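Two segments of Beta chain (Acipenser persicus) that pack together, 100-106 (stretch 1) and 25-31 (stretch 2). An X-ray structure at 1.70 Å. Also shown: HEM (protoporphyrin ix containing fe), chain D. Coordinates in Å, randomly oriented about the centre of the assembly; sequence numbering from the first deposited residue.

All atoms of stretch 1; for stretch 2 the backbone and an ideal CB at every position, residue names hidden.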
ATOM      1  N   ASP B 100       3.741   6.533   1.701  1.00 11.55           N
ATOM      2  CA  ASP B 100       4.244   5.284   1.128  1.00 12.38           C
ATOM      3  C   ASP B 100       5.699   5.346   0.784  1.00 11.25           C
ATOM      4  O   ASP B 100       6.385   4.363   0.850  1.00 11.69           O
ATOM      5  CB  ASP B 100       3.486   4.943  -0.166  1.00 14.84           C
ATOM      6  CG  ASP B 100       2.099   4.411   0.096  1.00 19.98           C
ATOM      7  OD1 ASP B 100       1.689   4.269   1.253  1.00 25.99           O
ATOM      8  OD2 ASP B 100       1.448   4.074  -0.875  1.00 25.96           O
ATOM      9  N   ASN B 101       6.211   6.537   0.500  1.00  9.40           N
ATOM     10  CA  ASN B 101       7.606   6.677   0.219  1.00  9.28           C
ATOM     11  C   ASN B 101       8.524   6.433   1.438  1.00  9.48           C
ATOM     12  O   ASN B 101       9.673   6.020   1.208  1.00  9.75           O
ATOM     13  CB  ASN B 101       7.875   8.014  -0.351  1.00  9.31           C
ATOM     14  CG  ASN B 101       7.138   8.224  -1.651  1.00  9.84           C
ATOM     15  OD1 ASN B 101       7.387   7.493  -2.588  1.00  9.90           O
ATOM     16  ND2 ASN B 101       6.289   9.228  -1.707  1.00  9.17           N
ATOM     17  N   PHE B 102       8.065   6.646   2.672  1.00  8.62           N
ATOM     18  CA  PHE B 102       8.872   6.250   3.839  1.00  9.60           C
ATOM     19  C   PHE B 102       9.134   4.733   3.840  1.00 10.64           C
ATOM     20  O   PHE B 102      10.229   4.293   4.230  1.00  9.56           O
ATOM     21  CB  PHE B 102       8.177   6.667   5.151  1.00 11.01           C
ATOM     22  CG  PHE B 102       7.899   8.161   5.241  1.00 11.40           C
ATOM     23  CD1 PHE B 102       8.876   9.119   4.875  1.00 12.27           C
ATOM     24  CD2 PHE B 102       6.709   8.601   5.721  1.00 12.21           C
ATOM     25  CE1 PHE B 102       8.590  10.493   4.967  1.00 15.27           C
ATOM     26  CE2 PHE B 102       6.435   9.980   5.813  1.00 12.39           C
ATOM     27  CZ  PHE B 102       7.348  10.894   5.439  1.00 12.48           C
ATOM     28  N   GLN B 103       8.149   3.931   3.388  1.00 10.31           N
ATOM     29  CA  GLN B 103       8.282   2.491   3.294  1.00 12.05           C
ATOM     30  C   GLN B 103       9.251   2.126   2.233  1.00 10.25           C
ATOM     31  O   GLN B 103      10.081   1.210   2.427  1.00  9.65           O
ATOM     32  CB  GLN B 103       6.976   1.787   3.063  1.00 14.92           C
ATOM     33  CG  GLN B 103       6.024   2.137   4.197  1.00 22.14           C
ATOM     34  CD  GLN B 103       4.771   1.290   4.320  1.00 30.60           C
ATOM     35  OE1 GLN B 103       3.773   1.707   4.983  1.00 40.33           O
ATOM     36  NE2 GLN B 103       4.822   0.067   3.785  1.00 37.07           N
ATOM     37  N   HIS B 104       9.185   2.828   1.105  1.00  9.18           N
ATOM     38  CA  HIS B 104      10.144   2.628   0.056  1.00  9.42           C
ATOM     39  C   HIS B 104      11.572   2.901   0.558  1.00  9.00           C
ATOM     40  O   HIS B 104      12.511   2.130   0.296  1.00  8.07           O
ATOM     41  CB  HIS B 104       9.874   3.480  -1.201  1.00 10.01           C
ATOM     42  CG  HIS B 104       8.570   3.157  -1.849  1.00 11.68           C
ATOM     43  ND1 HIS B 104       8.013   1.884  -1.834  1.00 13.86           N
ATOM     44  CD2 HIS B 104       7.688   3.933  -2.514  1.00 13.72           C
ATOM     45  CE1 HIS B 104       6.870   1.904  -2.491  1.00 16.48           C
ATOM     46  NE2 HIS B 104       6.675   3.120  -2.947  1.00 14.35           N
ATOM     47  N   PHE B 105      11.758   4.031   1.257  1.00  8.43           N
ATOM     48  CA  PHE B 105      13.068   4.333   1.767  1.00  8.98           C
ATOM     49  C   PHE B 105      13.553   3.270   2.799  1.00  8.40           C
ATOM     50  O   PHE B 105      14.703   2.868   2.760  1.00  9.13           O
ATOM     51  CB  PHE B 105      13.165   5.721   2.400  1.00  9.46           C
ATOM     52  CG  PHE B 105      14.549   6.025   2.861  1.00 10.94           C
ATOM     53  CD1 PHE B 105      15.513   6.420   1.973  1.00 11.16           C
ATOM     54  CD2 PHE B 105      14.956   5.707   4.159  1.00 12.46           C
ATOM     55  CE1 PHE B 105      16.782   6.732   2.383  1.00 12.07           C
ATOM     56  CE2 PHE B 105      16.249   5.939   4.580  1.00 12.69           C
ATOM     57  CZ  PHE B 105      17.179   6.447   3.716  1.00 12.67           C
ATOM     58  N   GLY B 106      12.677   2.821   3.661  1.00  8.87           N
ATOM     59  CA  GLY B 106      13.027   1.816   4.642  1.00  9.10           C
ATOM     60  C   GLY B 106      13.461   0.557   3.947  1.00  9.07           C
ATOM     61  O   GLY B 106      14.415  -0.097   4.384  1.00  8.50           O
ATOM     62  N   UNK B  25      24.043   5.520  -0.309  1.00 10.74           N
ATOM     63  CA  UNK B  25      23.566   4.300  -1.050  1.00 10.78           C
ATOM     64  C   UNK B  25      22.061   4.138  -0.954  1.00  9.79           C
ATOM     65  O   UNK B  25      21.416   3.814  -1.983  1.00  9.81           O
ATOM     66  CB  UNK B  25      24.237   3.037  -0.506  1.00 10.78           C
ATOM     67  N   UNK B  26      21.494   4.346   0.248  1.00  8.95           N
ATOM     68  CA  UNK B  26      20.105   4.221   0.444  1.00  9.48           C
ATOM     69  C   UNK B  26      19.300   5.281  -0.335  1.00  9.30           C
ATOM     70  O   UNK B  26      18.272   4.919  -1.025  1.00  8.85           O
ATOM     71  CB  UNK B  26      19.806   4.302   1.942  1.00  9.48           C
ATOM     72  N   UNK B  27      19.759   6.535  -0.301  1.00  8.63           N
ATOM     73  CA  UNK B  27      18.998   7.553  -1.047  1.00  8.67           C
ATOM     74  C   UNK B  27      19.157   7.378  -2.565  1.00  8.86           C
ATOM     75  O   UNK B  27      18.216   7.664  -3.315  1.00  9.86           O
ATOM     76  CB  UNK B  27      19.452   8.955  -0.637  1.00  8.67           C
ATOM     77  N   UNK B  28      20.347   6.957  -3.037  1.00  8.30           N
ATOM     78  CA  UNK B  28      20.538   6.655  -4.425  1.00  8.21           C
ATOM     79  C   UNK B  28      19.518   5.633  -4.904  1.00  9.34           C
ATOM     80  O   UNK B  28      18.874   5.806  -5.964  1.00  8.98           O
ATOM     81  CB  UNK B  28      21.962   6.150  -4.665  1.00  8.21           C
ATOM     82  N   UNK B  29      19.418   4.553  -4.144  1.00  8.51           N
ATOM     83  CA  UNK B  29      18.454   3.536  -4.452  1.00  8.68           C
ATOM     84  C   UNK B  29      17.057   4.043  -4.442  1.00  8.34           C
ATOM     85  O   UNK B  29      16.305   3.687  -5.359  1.00  8.67           O
ATOM     86  CB  UNK B  29      18.583   2.369  -3.470  1.00  8.68           C
ATOM     87  N   UNK B  30      16.674   4.902  -3.476  1.00  8.00           N
ATOM     88  CA  UNK B  30      15.366   5.433  -3.465  1.00  8.01           C
ATOM     89  C   UNK B  30      15.085   6.153  -4.799  1.00  8.16           C
ATOM     90  O   UNK B  30      14.051   5.984  -5.453  1.00  7.58           O
ATOM     91  CB  UNK B  30      15.191   6.370  -2.268  1.00  8.01           C
ATOM     92  N   UNK B  31      16.010   7.015  -5.173  1.00  7.54           N
ATOM     93  CA  UNK B  31      15.808   7.877  -6.363  1.00  7.81           C
ATOM     94  C   UNK B  31      15.873   7.118  -7.704  1.00  7.71           C
ATOM     95  O   UNK B  31      15.162   7.518  -8.690  1.00  8.17           O
ATOM     96  CB  UNK B  31      16.863   8.985  -6.371  1.00  7.81           C
TER
HETATM   97  CHA HEM D 201      14.558  16.576   4.571  1.00 14.89           C
HETATM   98  CHB HEM D 201      14.811  12.747   7.457  1.00 14.80           C
HETATM   99  CHC HEM D 201      12.310  10.204   4.161  1.00 13.42           C
HETATM  100  CHD HEM D 201      11.948  14.119   1.368  1.00 14.55           C
HETATM  101  C1A HEM D 201      14.790  15.731   5.632  1.00 14.35           C
HETATM  102  C2A HEM D 201      15.612  16.100   6.740  1.00 16.02           C
HETATM  103  C3A HEM D 201      15.704  15.043   7.528  1.00 16.50           C
HETATM  104  C4A HEM D 201      14.977  13.982   6.923  1.00 15.65           C
HETATM  105  CMA HEM D 201      16.473  14.955   8.847  1.00 18.58           C
HETATM  106  CAA HEM D 201      16.253  17.448   7.019  1.00 19.40           C
HETATM  107  CBA HEM D 201      15.327  18.257   7.923  1.00 20.98           C
HETATM  108  CGA HEM D 201      15.868  19.628   8.307  1.00 30.59           C
HETATM  109  O1A HEM D 201      16.025  20.534   7.464  1.00 32.49           O
HETATM  110  O2A HEM D 201      16.148  19.882   9.492  1.00 27.91           O
HETATM  111  C1B HEM D 201      14.150  11.689   6.799  1.00 14.52           C
HETATM  112  C2B HEM D 201      14.002  10.365   7.338  1.00 14.48           C
HETATM  113  C3B HEM D 201      13.367   9.647   6.367  1.00 14.39           C
HETATM  114  C4B HEM D 201      13.009  10.579   5.306  1.00 14.04           C
HETATM  115  CMB HEM D 201      14.555   9.760   8.640  1.00 14.31           C
HETATM  116  CAB HEM D 201      12.953   8.229   6.295  1.00 17.37           C
HETATM  117  CBB HEM D 201      13.445   7.272   7.102  1.00 23.46           C
HETATM  118  C1C HEM D 201      12.027  10.985   3.066  1.00 13.24           C
HETATM  119  C2C HEM D 201      11.325  10.612   1.858  1.00 12.21           C
HETATM  120  C3C HEM D 201      11.216  11.748   1.070  1.00 12.93           C
HETATM  121  C4C HEM D 201      11.789  12.856   1.839  1.00 14.33           C
HETATM  122  CMC HEM D 201      11.020   9.187   1.560  1.00 13.26           C
HETATM  123  CAC HEM D 201      10.686  11.932  -0.305  1.00 16.16           C
HETATM  124  CBC HEM D 201      10.359  10.870  -1.056  1.00 18.60           C
HETATM  125  C1D HEM D 201      12.719  15.090   2.031  1.00 14.43           C
HETATM  126  C2D HEM D 201      12.959  16.390   1.429  1.00 15.70           C
HETATM  127  C3D HEM D 201      13.644  17.119   2.322  1.00 16.85           C
HETATM  128  C4D HEM D 201      13.844  16.185   3.433  1.00 14.86           C
HETATM  129  CMD HEM D 201      12.416  16.881   0.085  1.00 15.99           C
HETATM  130  CAD HEM D 201      14.181  18.535   2.179  1.00 21.24           C
HETATM  131  CBD HEM D 201      15.456  18.373   1.300  1.00 26.93           C
HETATM  132  CGD HEM D 201      16.249  19.634   0.994  1.00 32.00           C
HETATM  133  O1D HEM D 201      17.164  20.020   1.743  1.00 40.77           O
HETATM  134  O2D HEM D 201      16.037  20.230  -0.060  1.00 32.12           O
HETATM  135  NA  HEM D 201      14.425  14.457   5.759  1.00 13.48           N
HETATM  136  NB  HEM D 201      13.475  11.799   5.632  1.00 14.04           N
HETATM  137  NC  HEM D 201      12.237  12.355   3.013  1.00 12.87           N
HETATM  138  ND  HEM D 201      13.232  14.944   3.278  1.00 13.20           N
HETATM  139 FE   HEM D 201      13.320  13.441   4.430  1.00 14.44          FE

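The two helices cross at 127° with their axes 9.6 Å apart at closest approach, and stretch 1 meets the other backbone mainly through Phe-105, whose ring (chi1 t) reaches across the gap. Throughout stretch 2 the phi and psi angles are helical, so backbone geometry alone excludes few residues.

Position 25 has nothing of stretch 1 within 5.5 Å of its ideal CB, and stretch 1 therefore places no demand on it; polar, charged or apolar side chains would all be compatible. It is Gln-25.

At position 26 the CA-to-CB bond points toward stretch 1, and the ideal CB already lies 3.8 Å from Phe-105 CZ. The ring tip offers carbon and no hydrogen-bonding partner, and with so little room a small residue is favoured: alanine, glycine or perhaps serine. The deposited residue is Ala-26, whose CB makes an apolar contact with Phe-105 CZ at 3.8 Å, letting the ring end come close to the helix.

At position 27 the CA-to-CB bond points sideways, its ideal CB 4.6 Å from Phe-105 CE1. A side chain here can pass beside the ring, so leucine, isoleucine, valine or methionine would suit. Leu-27 takes the t, p rotamer; its closest atom to the ring is on the backbone, N at 4.0 Å from Phe-105 CE1.

Positions 28 and 29 are beyond the reach of stretch 1, which leaves both choices open. They are Val-28 and Arg-29; the guanidinium of Arg-29 forms hydrogen bonds elsewhere in the structure.

At position 30 the CA atoms of the two stretches come nearest, its CA 5.8 Å from Phe-105 CA. The CB points toward stretch 1, with its ideal position 4.3 Å from Phe-105 CD1, and beyond it lie the Phe-105 ring, the His-104 CB and the backbone around Asn-101. A medium-sized apolar chain would fill this space, with leucine, methionine and isoleucine all plausible. Leu-30 occupies it in the t, p rotamer. Its CD1 extends over the stretch 1 backbone, 3.8 Å from Phe-105 N and 3.9 Å from His-104 CB, while its CD2 lies at the edge of the Phe-105 ring, 4.2 Å from Phe-105 CD1. No hydrogen bond joins the two stretches, so the contact rests on apolar packing.

Position 31 again has no stretch 1 atom near its CB, so many residues would fit. Leu-31 is found there, and its N donates a hydrogen bond to Leu-27 O at 3.0 Å.

Stretch 2 25-31: QALVRLL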
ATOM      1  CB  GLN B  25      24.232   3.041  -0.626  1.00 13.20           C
ATOM      2  CG  GLN B  25      25.681   3.046  -0.983  1.00 17.09           C
ATOM      3  CD  GLN B  25      26.428   1.827  -0.492  1.00 26.19           C
ATOM      4  OE1 GLN B  25      25.866   0.707  -0.421  1.00 33.51           O
ATOM      5  NE2 GLN B  25      27.754   1.992  -0.324  1.00 31.18           N
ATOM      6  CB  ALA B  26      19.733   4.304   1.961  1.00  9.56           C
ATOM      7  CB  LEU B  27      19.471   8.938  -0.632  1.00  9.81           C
ATOM      8  CG  LEU B  27      18.660  10.076  -1.216  1.00 10.63           C
ATOM      9  CD1 LEU B  27      17.208   9.973  -0.934  1.00 10.90           C
ATOM     10  CD2 LEU B  27      19.179  11.426  -0.656  1.00 10.97           C
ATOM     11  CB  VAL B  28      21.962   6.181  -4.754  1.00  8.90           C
ATOM     12  CG1 VAL B  28      22.057   5.700  -6.166  1.00  8.52           C
ATOM     13  CG2 VAL B  28      22.909   7.346  -4.532  1.00  9.11           C
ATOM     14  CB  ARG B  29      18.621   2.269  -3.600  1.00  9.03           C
ATOM     15  CG  ARG B  29      19.939   1.496  -3.935  1.00 10.39           C
ATOM     16  CD  ARG B  29      20.145   0.361  -2.947  1.00 10.94           C
ATOM     17  NE  ARG B  29      21.474  -0.192  -3.167  1.00 12.10           N
ATOM     18  CZ  ARG B  29      21.730  -1.144  -4.066  1.00 13.47           C
ATOM     19  NH1 ARG B  29      20.753  -1.738  -4.759  1.00 12.80           N
ATOM     20  NH2 ARG B  29      22.972  -1.524  -4.252  1.00 15.00           N
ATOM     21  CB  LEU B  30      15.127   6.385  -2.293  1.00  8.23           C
ATOM     22  CG  LEU B  30      13.758   7.009  -2.276  1.00  9.18           C
ATOM     23  CD1 LEU B  30      12.704   6.023  -1.876  1.00 10.46           C
ATOM     24  CD2 LEU B  30      13.739   8.232  -1.410  1.00 10.29           C
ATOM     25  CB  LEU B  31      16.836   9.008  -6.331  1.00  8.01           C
ATOM     26  CG  LEU B  31      16.707   9.981  -5.168  1.00  8.65           C
ATOM     27  CD1 LEU B  31      17.927  10.904  -5.214  1.00  9.16           C
ATOM     28  CD2 LEU B  31      15.428  10.779  -5.301  1.00  9.34           C
TER
HETATM   29  O   HOH W   1      14.979  12.765   3.370  1.00 14.05           O
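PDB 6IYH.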